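Local atomic coordinates of putative hydrolase (Chloroflexus aurantiacus J-10-fl, PDB entry 3CMN), a protein that is probably a zinc-dependent peptidase or related hydrolase of the zincin-like family, its exact substrate unknown. Residues 23-26 against 27-30; 75-79 against 80-84; 158-161 against 162-166. All coordinates share one frame; numbering follows the deposited sequence.

Contact 1: 23-26 against 27-30; sequences ARQA and ALRL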
loop_
_atom_site.group_PDB
_atom_site.type_symbol
_atom_site.label_atom_id
_atom_site.label_comp_id
_atom_site.label_asym_id
_atom_site.label_seq_id
_atom_site.Cartn_x
_atom_site.Cartn_y
_atom_site.Cartn_z
ATOM N N ALA A 23 -12.820 -15.491 -14.190
ATOM C CA ALA A 23 -11.724 -14.714 -13.640
ATOM C C ALA A 23 -11.153 -15.417 -12.410
ATOM O O ALA A 23 -9.939 -15.588 -12.284
ATOM C CB ALA A 23 -12.209 -13.320 -13.275
ATOM N N ARG A 24 -12.038 -15.849 -11.515
ATOM C CA ARG A 24 -11.630 -16.542 -10.295
ATOM C C ARG A 24 -10.791 -17.768 -10.614
ATOM O O ARG A 24 -9.748 -17.980 -10.007
ATOM C CB ARG A 24 -12.854 -16.955 -9.472
ATOM C CG ARG A 24 -12.529 -17.858 -8.279
ATOM C CD ARG A 24 -13.805 -18.349 -7.599
ATOM N NE ARG A 24 -13.666 -19.695 -7.034
ATOM C CZ ARG A 24 -13.059 -19.963 -5.881
ATOM N NH1 ARG A 24 -12.536 -18.977 -5.162
ATOM N NH2 ARG A 24 -12.969 -21.214 -5.445
ATOM N N GLN A 25 -11.251 -18.583 -11.558
ATOM C CA GLN A 25 -10.518 -19.779 -11.958
ATOM C C GLN A 25 -9.173 -19.453 -12.567
ATOM O O GLN A 25 -8.171 -20.097 -12.263
ATOM C CB GLN A 25 -11.342 -20.589 -12.944
ATOM C CG GLN A 25 -12.328 -21.470 -12.245
ATOM C CD GLN A 25 -11.652 -22.363 -11.212
ATOM O OE1 GLN A 25 -10.749 -23.140 -11.539
ATOM N NE2 GLN A 25 -12.084 -22.254 -9.958
ATOM N N ALA A 26 -9.155 -18.444 -13.425
ATOM C CA ALA A 26 -7.930 -18.004 -14.080
ATOM C C ALA A 26 -6.912 -17.533 -13.040
ATOM O O ALA A 26 -5.720 -17.817 -13.158
ATOM C CB ALA A 26 -8.244 -16.868 -15.061
ATOM N N ALA A 27 -7.389 -16.794 -12.040
ATOM C CA ALA A 27 -6.529 -16.280 -10.978
ATOM C C ALA A 27 -5.953 -17.416 -10.152
ATOM O O ALA A 27 -4.754 -17.460 -9.895
ATOM C CB ALA A 27 -7.316 -15.328 -10.073
ATOM N N LEU A 28 -6.820 -18.327 -9.728
ATOM C CA LEU A 28 -6.398 -19.475 -8.931
ATOM C C LEU A 28 -5.321 -20.306 -9.612
ATOM O O LEU A 28 -4.367 -20.755 -8.972
ATOM C CB LEU A 28 -7.599 -20.367 -8.614
ATOM C CG LEU A 28 -8.523 -19.796 -7.536
ATOM C CD1 LEU A 28 -9.818 -20.619 -7.462
ATOM C CD2 LEU A 28 -7.793 -19.835 -6.190
ATOM N N ARG A 29 -5.468 -20.490 -10.920
ATOM C CA ARG A 29 -4.518 -21.280 -11.683
ATOM C C ARG A 29 -3.207 -20.591 -11.982
ATOM O O ARG A 29 -2.156 -21.205 -11.867
ATOM C CB ARG A 29 -5.178 -21.778 -12.967
ATOM C CG ARG A 29 -6.348 -22.663 -12.632
ATOM C CD ARG A 29 -6.565 -23.777 -13.602
ATOM N NE ARG A 29 -5.367 -24.558 -13.919
ATOM C CZ ARG A 29 -4.565 -25.143 -13.035
ATOM N NH1 ARG A 29 -4.796 -25.048 -11.727
ATOM N NH2 ARG A 29 -3.537 -25.854 -13.470
ATOM N N LEU A 30 -3.251 -19.316 -12.335
ATOM C CA LEU A 30 -2.022 -18.600 -12.623
ATOM C C LEU A 30 -1.234 -18.329 -11.333
ATOM O O LEU A 30 -0.011 -18.178 -11.362
ATOM C CB LEU A 30 -2.344 -17.292 -13.349
ATOM C CG LEU A 30 -1.295 -16.801 -14.356
ATOM C CD1 LEU A 30 -1.940 -15.844 -15.338
ATOM C CD2 LEU A 30 -0.142 -16.125 -13.627
#
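One face of the Arg24 guanidinium is met by Leu28 CD1, which sits over the centre of the group, 3.6 Å above its plane. The same methyl lies 3.7 Å from Gln25 NE2. Leu28 CD1 therefore touches two polar side chains of the preceding turn. Arg24 gets there with CG anti to its own backbone N (chi1 172°) and a bend at chi3 that lays the flat group across the methyl. Gln25 bends at chi2, which brings its amide nitrogen back to Leu28. The charge of Arg24 is answered outside the two segments, by a salt bridge from NH1 to Glu84 on helix 79-92. The apolar contact on one face and this outside partner together probably limit how far the guanidinium can turn. Four backbone hydrogen bonds join the two segments: Ala27 N to Ala23 O at 2.8 Å, then Leu28 N to Arg24 O, Arg29 N to Gln25 O and Leu30 N to Ala26 O, each at 3.0 Å. Ala27 and Leu28 also touch Leu83, so this side of helix 20-31 rests on helix 79-92. The i to i+4 bonds and the Arg24-Leu28 pairing at the same spacing are those of a regular alpha-helix.

Contact 2: 75-79 against 80-84; sequences FVFDR and REWLE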
loop_
_atom_site.group_PDB
_atom_site.type_symbol
_atom_site.label_atom_id
_atom_site.label_comp_id
_atom_site.label_asym_id
_atom_site.label_seq_id
_atom_site.Cartn_x
_atom_site.Cartn_y
_atom_site.Cartn_z
ATOM N N PHE A 75 -3.204 -12.702 10.025
ATOM C CA PHE A 75 -3.386 -13.871 9.192
ATOM C C PHE A 75 -2.148 -14.114 8.331
ATOM O O PHE A 75 -1.599 -13.191 7.741
ATOM C CB PHE A 75 -4.603 -13.690 8.280
ATOM C CG PHE A 75 -5.832 -13.158 8.977
ATOM C CD1 PHE A 75 -6.242 -11.838 8.782
ATOM C CD2 PHE A 75 -6.595 -13.980 9.805
ATOM C CE1 PHE A 75 -7.404 -11.337 9.399
ATOM C CE2 PHE A 75 -7.753 -13.496 10.429
ATOM C CZ PHE A 75 -8.159 -12.167 10.223
ATOM N N VAL A 76 -1.704 -15.366 8.293
ATOM C CA VAL A 76 -0.577 -15.782 7.469
ATOM C C VAL A 76 -1.296 -16.407 6.269
ATOM O O VAL A 76 -1.975 -17.424 6.414
ATOM C CB VAL A 76 0.285 -16.870 8.194
ATOM C CG1 VAL A 76 1.444 -17.312 7.315
ATOM C CG2 VAL A 76 0.811 -16.324 9.509
ATOM N N PHE A 77 -1.181 -15.786 5.100
ATOM C CA PHE A 77 -1.845 -16.292 3.899
ATOM C C PHE A 77 -0.901 -17.001 2.936
ATOM O O PHE A 77 0.301 -16.748 2.916
ATOM C CB PHE A 77 -2.480 -15.142 3.083
ATOM C CG PHE A 77 -3.757 -14.559 3.655
ATOM C CD1 PHE A 77 -4.295 -13.404 3.078
ATOM C CD2 PHE A 77 -4.427 -15.144 4.723
ATOM C CE1 PHE A 77 -5.471 -12.830 3.546
ATOM C CE2 PHE A 77 -5.611 -14.584 5.210
ATOM C CZ PHE A 77 -6.138 -13.417 4.617
ATOM N N ASP A 78 -1.476 -17.891 2.130
ATOM C CA ASP A 78 -0.736 -18.544 1.056
ATOM C C ASP A 78 -1.398 -17.786 -0.104
ATOM O O ASP A 78 -2.249 -16.918 0.136
ATOM C CB ASP A 78 -1.038 -20.043 0.959
ATOM C CG ASP A 78 -2.418 -20.324 0.416
ATOM O OD1 ASP A 78 -3.398 -20.081 1.135
ATOM O OD2 ASP A 78 -2.531 -20.780 -0.744
ATOM N N ARG A 79 -1.040 -18.100 -1.344
ATOM C CA ARG A 79 -1.610 -17.383 -2.486
ATOM C C ARG A 79 -3.101 -17.624 -2.692
ATOM O O ARG A 79 -3.820 -16.734 -3.136
ATOM C CB ARG A 79 -0.840 -17.733 -3.762
ATOM C CG ARG A 79 0.614 -17.293 -3.709
ATOM C CD ARG A 79 1.382 -17.735 -4.929
ATOM N NE ARG A 79 2.801 -17.429 -4.783
ATOM C CZ ARG A 79 3.760 -17.987 -5.511
ATOM N NH1 ARG A 79 3.447 -18.882 -6.434
ATOM N NH2 ARG A 79 5.022 -17.653 -5.311
ATOM N N ARG A 80 -3.564 -18.823 -2.361
ATOM C CA ARG A 80 -4.971 -19.147 -2.521
ATOM C C ARG A 80 -5.812 -18.341 -1.532
ATOM O O ARG A 80 -6.859 -17.787 -1.889
ATOM C CB ARG A 80 -5.194 -20.641 -2.302
ATOM C CG ARG A 80 -6.631 -21.067 -2.491
ATOM C CD ARG A 80 -6.801 -22.553 -2.286
ATOM N NE ARG A 80 -8.114 -22.987 -2.754
ATOM C CZ ARG A 80 -9.239 -22.904 -2.050
ATOM N NH1 ARG A 80 -9.236 -22.407 -0.818
ATOM N NH2 ARG A 80 -10.375 -23.319 -2.594
ATOM N N GLU A 81 -5.356 -18.279 -0.287
ATOM C CA GLU A 81 -6.080 -17.525 0.725
ATOM C C GLU A 81 -6.056 -16.040 0.398
ATOM O O GLU A 81 -7.039 -15.337 0.618
ATOM C CB GLU A 81 -5.492 -17.782 2.109
ATOM C CG GLU A 81 -5.615 -19.232 2.545
ATOM C CD GLU A 81 -4.900 -19.509 3.846
ATOM O OE1 GLU A 81 -3.727 -19.083 3.978
ATOM O OE2 GLU A 81 -5.501 -20.155 4.731
ATOM N N TRP A 82 -4.945 -15.556 -0.140
ATOM C CA TRP A 82 -4.889 -14.151 -0.489
ATOM C C TRP A 82 -5.979 -13.850 -1.523
ATOM O O TRP A 82 -6.674 -12.836 -1.427
ATOM C CB TRP A 82 -3.514 -13.770 -1.050
ATOM C CG TRP A 82 -3.436 -12.323 -1.416
ATOM C CD1 TRP A 82 -3.258 -11.269 -0.566
ATOM C CD2 TRP A 82 -3.623 -11.760 -2.722
ATOM N NE1 TRP A 82 -3.325 -10.087 -1.262
ATOM C CE2 TRP A 82 -3.549 -10.356 -2.586
ATOM C CE3 TRP A 82 -3.846 -12.306 -3.994
ATOM C CZ2 TRP A 82 -3.691 -9.484 -3.677
ATOM C CZ3 TRP A 82 -3.987 -11.444 -5.081
ATOM C CH2 TRP A 82 -3.909 -10.043 -4.912
ATOM N N LEU A 83 -6.126 -14.745 -2.497
ATOM C CA LEU A 83 -7.119 -14.607 -3.560
ATOM C C LEU A 83 -8.567 -14.692 -3.077
ATOM O O LEU A 83 -9.384 -13.847 -3.420
ATOM C CB LEU A 83 -6.899 -15.676 -4.640
ATOM C CG LEU A 83 -5.792 -15.456 -5.670
ATOM C CD1 LEU A 83 -5.655 -16.725 -6.511
ATOM C CD2 LEU A 83 -6.125 -14.250 -6.560
ATOM N N GLU A 84 -8.876 -15.725 -2.299
ATOM C CA GLU A 84 -10.225 -15.920 -1.767
ATOM C C GLU A 84 -10.684 -14.719 -0.950
ATOM O O GLU A 84 -11.870 -14.372 -0.932
ATOM C CB GLU A 84 -10.283 -17.162 -0.869
ATOM C CG GLU A 84 -10.009 -18.501 -1.566
ATOM C CD GLU A 84 -10.989 -18.796 -2.707
ATOM O OE1 GLU A 84 -12.062 -18.148 -2.751
ATOM O OE2 GLU A 84 -10.696 -19.683 -3.550
#
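A capping box starts helix 79-92, just after strand 73-76, with Asp78 as N-cap and Glu81 three residues on. Asp78 OD2 accepts from Arg80 N at 2.7 Å, and the donor stands above the carboxylate plane, 63° out of it. OD1, whose place is less sure, accepts from Glu81 N. The return bond runs from Asp78 N to Glu81 OE1 at 3.1 Å. It is bent, at 136°, and uses the anti lone pair of OE1. Asp78 CG stands between its backbone N and carbonyl carbon (chi1 72°), which turns the carboxylate toward the N-H groups of Arg80 and Glu81, in the first turn. Glu81 OE1 also has a salt bridge to Arg41. With an alanine at Glu81, Asp78 N is likely to lose its side-chain acceptor and Arg41 its carboxylate mate. Phe77 lies against the same turn. Its CD2 is 3.9 Å from Glu81 CB, and its CD1 is 3.7 Å from Trp82 CA. Both Phe77 and Trp82 also meet the ring of Tyr157 on the neighbouring strand. Trp82 N to Asp78 O and Leu83 N to Arg79 O, at 3.0 and 3.1 Å, carry the backbone on. The whole is a strand-to-helix junction closed by reciprocal N-terminal capping.

Contact 3: 158-161 against 162-166; sequences FVEP and NIARV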
loop_
_atom_site.group_PDB
_atom_site.type_symbol
_atom_site.label_atom_id
_atom_site.label_comp_id
_atom_site.label_asym_id
_atom_site.label_seq_id
_atom_site.Cartn_x
_atom_site.Cartn_y
_atom_site.Cartn_z
ATOM N N PHE A 158 -0.161 -11.497 6.080
ATOM C CA PHE A 158 1.129 -11.570 5.425
ATOM C C PHE A 158 1.085 -12.780 4.514
ATOM O O PHE A 158 0.671 -13.851 4.936
ATOM C CB PHE A 158 2.242 -11.737 6.475
ATOM C CG PHE A 158 2.233 -10.668 7.545
ATOM C CD1 PHE A 158 1.363 -10.745 8.624
ATOM C CD2 PHE A 158 3.070 -9.556 7.444
ATOM C CE1 PHE A 158 1.321 -9.726 9.590
ATOM C CE2 PHE A 158 3.039 -8.532 8.399
ATOM C CZ PHE A 158 2.159 -8.619 9.475
ATOM N N VAL A 159 1.447 -12.595 3.261
ATOM C CA VAL A 159 1.529 -13.742 2.365
ATOM C C VAL A 159 2.906 -14.392 2.441
ATOM O O VAL A 159 3.744 -14.172 1.588
ATOM C CB VAL A 159 1.208 -13.347 0.913
ATOM C CG1 VAL A 159 0.953 -14.586 0.068
ATOM C CG2 VAL A 159 0.013 -12.407 0.868
ATOM N N GLU A 160 3.163 -15.101 3.535
ATOM C CA GLU A 160 4.458 -15.651 3.916
ATOM C C GLU A 160 5.146 -16.312 2.727
ATOM O O GLU A 160 6.391 -16.201 2.642
ATOM C CB GLU A 160 4.301 -16.649 5.064
ATOM C CG GLU A 160 5.350 -16.510 6.156
ATOM C CD GLU A 160 6.667 -17.165 5.786
ATOM O OE1 GLU A 160 6.637 -18.235 5.143
ATOM O OE2 GLU A 160 7.726 -16.608 6.139
ATOM N N PRO A 161 4.472 -17.058 1.869
ATOM C CA PRO A 161 5.169 -17.720 0.762
ATOM C C PRO A 161 5.970 -16.763 -0.104
ATOM O O PRO A 161 7.124 -17.037 -0.423
ATOM C CB PRO A 161 4.036 -18.403 -0.005
ATOM C CG PRO A 161 3.045 -18.743 1.088
ATOM C CD PRO A 161 3.055 -17.473 1.931
ATOM N N ASN A 162 5.360 -15.640 -0.481
ATOM C CA ASN A 162 6.050 -14.658 -1.316
ATOM C C ASN A 162 7.103 -13.914 -0.499
ATOM O O ASN A 162 8.149 -13.533 -1.020
ATOM C CB ASN A 162 5.055 -13.666 -1.932
ATOM C CG ASN A 162 3.985 -14.354 -2.760
ATOM O OD1 ASN A 162 4.060 -15.561 -3.007
ATOM N ND2 ASN A 162 2.977 -13.592 -3.191
ATOM N N ILE A 163 6.816 -13.712 0.779
ATOM C CA ILE A 163 7.750 -13.050 1.682
ATOM C C ILE A 163 9.019 -13.915 1.800
ATOM O O ILE A 163 10.136 -13.408 1.736
ATOM C CB ILE A 163 7.121 -12.855 3.097
ATOM C CG1 ILE A 163 5.905 -11.930 3.003
ATOM C CG2 ILE A 163 8.150 -12.277 4.060
ATOM C CD1 ILE A 163 5.203 -11.655 4.318
ATOM N N ALA A 164 8.825 -15.222 1.962
ATOM C CA ALA A 164 9.929 -16.168 2.084
ATOM C C ALA A 164 10.756 -16.214 0.796
ATOM O O ALA A 164 11.983 -16.282 0.841
ATOM C CB ALA A 164 9.393 -17.559 2.412
ATOM N N ARG A 165 10.086 -16.168 -0.350
ATOM C CA ARG A 165 10.782 -16.206 -1.625
ATOM C C ARG A 165 11.611 -14.952 -1.884
ATOM O O ARG A 165 12.684 -15.037 -2.477
ATOM C CB ARG A 165 9.784 -16.417 -2.757
ATOM C CG ARG A 165 9.298 -17.838 -2.836
ATOM C CD ARG A 165 8.043 -17.976 -3.681
ATOM N NE ARG A 165 7.658 -19.380 -3.788
ATOM C CZ ARG A 165 7.373 -20.160 -2.747
ATOM N NH1 ARG A 165 7.421 -19.678 -1.509
ATOM N NH2 ARG A 165 7.063 -21.433 -2.944
ATOM N N VAL A 166 11.124 -13.793 -1.449
ATOM C CA VAL A 166 11.876 -12.562 -1.648
ATOM C C VAL A 166 13.086 -12.555 -0.714
ATOM O O VAL A 166 14.196 -12.260 -1.136
ATOM C CB VAL A 166 11.016 -11.300 -1.367
ATOM C CG1 VAL A 166 11.876 -10.058 -1.490
ATOM C CG2 VAL A 166 9.857 -11.215 -2.351
#
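Arg165 sets CG anti to its carbonyl carbon (chi1 -76°) and runs extended to NE, and the turn at chi4 then folds NH1 back onto Pro161 O. Ile163 CG1 is also anti to its carbonyl carbon (chi1 -63°), and the extended chi2 carries CD1 back to Phe158. Two donors from one residue grip Pro161 O. Arg165 NH1 bonds it at 2.9 Å from above the carbonyl plane, and Arg165 N bonds it at 3.1 Å from the opposite face. The oxygen lies near the edge of the guanidinium. Arg165 NE comes close to the like charge of Arg79. Ile163 CD1 touches Phe158 CB at 3.7 Å and lies at the edge of the phenyl ring. Val159, the N-cap of helix 160-169, is the centre of an inverse gamma turn, which bends the chain from strand 155-158 into the helix. Its O accepts from Ile163 N at 3.2 Å and weakly from Asn162 N. Ala164 N bonds Glu160 O at 2.7 Å. The Asn162 amide is satisfied elsewhere: ND2 donates to Val138 O and Ala135 O, and OD1 accepts from Arg79. Glu160 forms a salt bridge with Arg178 on helix 174-193. The Phe158 ring stacks on Tyr48, and its side chain touches Glu185 of an HExxH pattern on helix 174-193, consistent with a zincin-type site, though no metal is bound to its histidines here.

The three contacts follow in series along the chain; none nests in or crosses another. Contact 1 closes turns within helix 20-31. Contact 2 closes the junction from strand 73-76 into helix 79-92, and contact 3 the step from strand 155-158 into helix 160-169. Helices 20-31 and 79-92 pack together and are joined by an ion pair, which links contacts 1 and 2. Strands 73-76 and 155-158, which lead into contacts 2 and 3, pair in parallel, with probable bonds from Phe77 N to Phe158 O and Phe158 N to Phe75 O. Contact 2 thus lies between helix 20-31 and the junction of strand 155-158 with helix 160-169. Contacts 1 and 3 do not touch; their nearest atoms are about 10 Å apart.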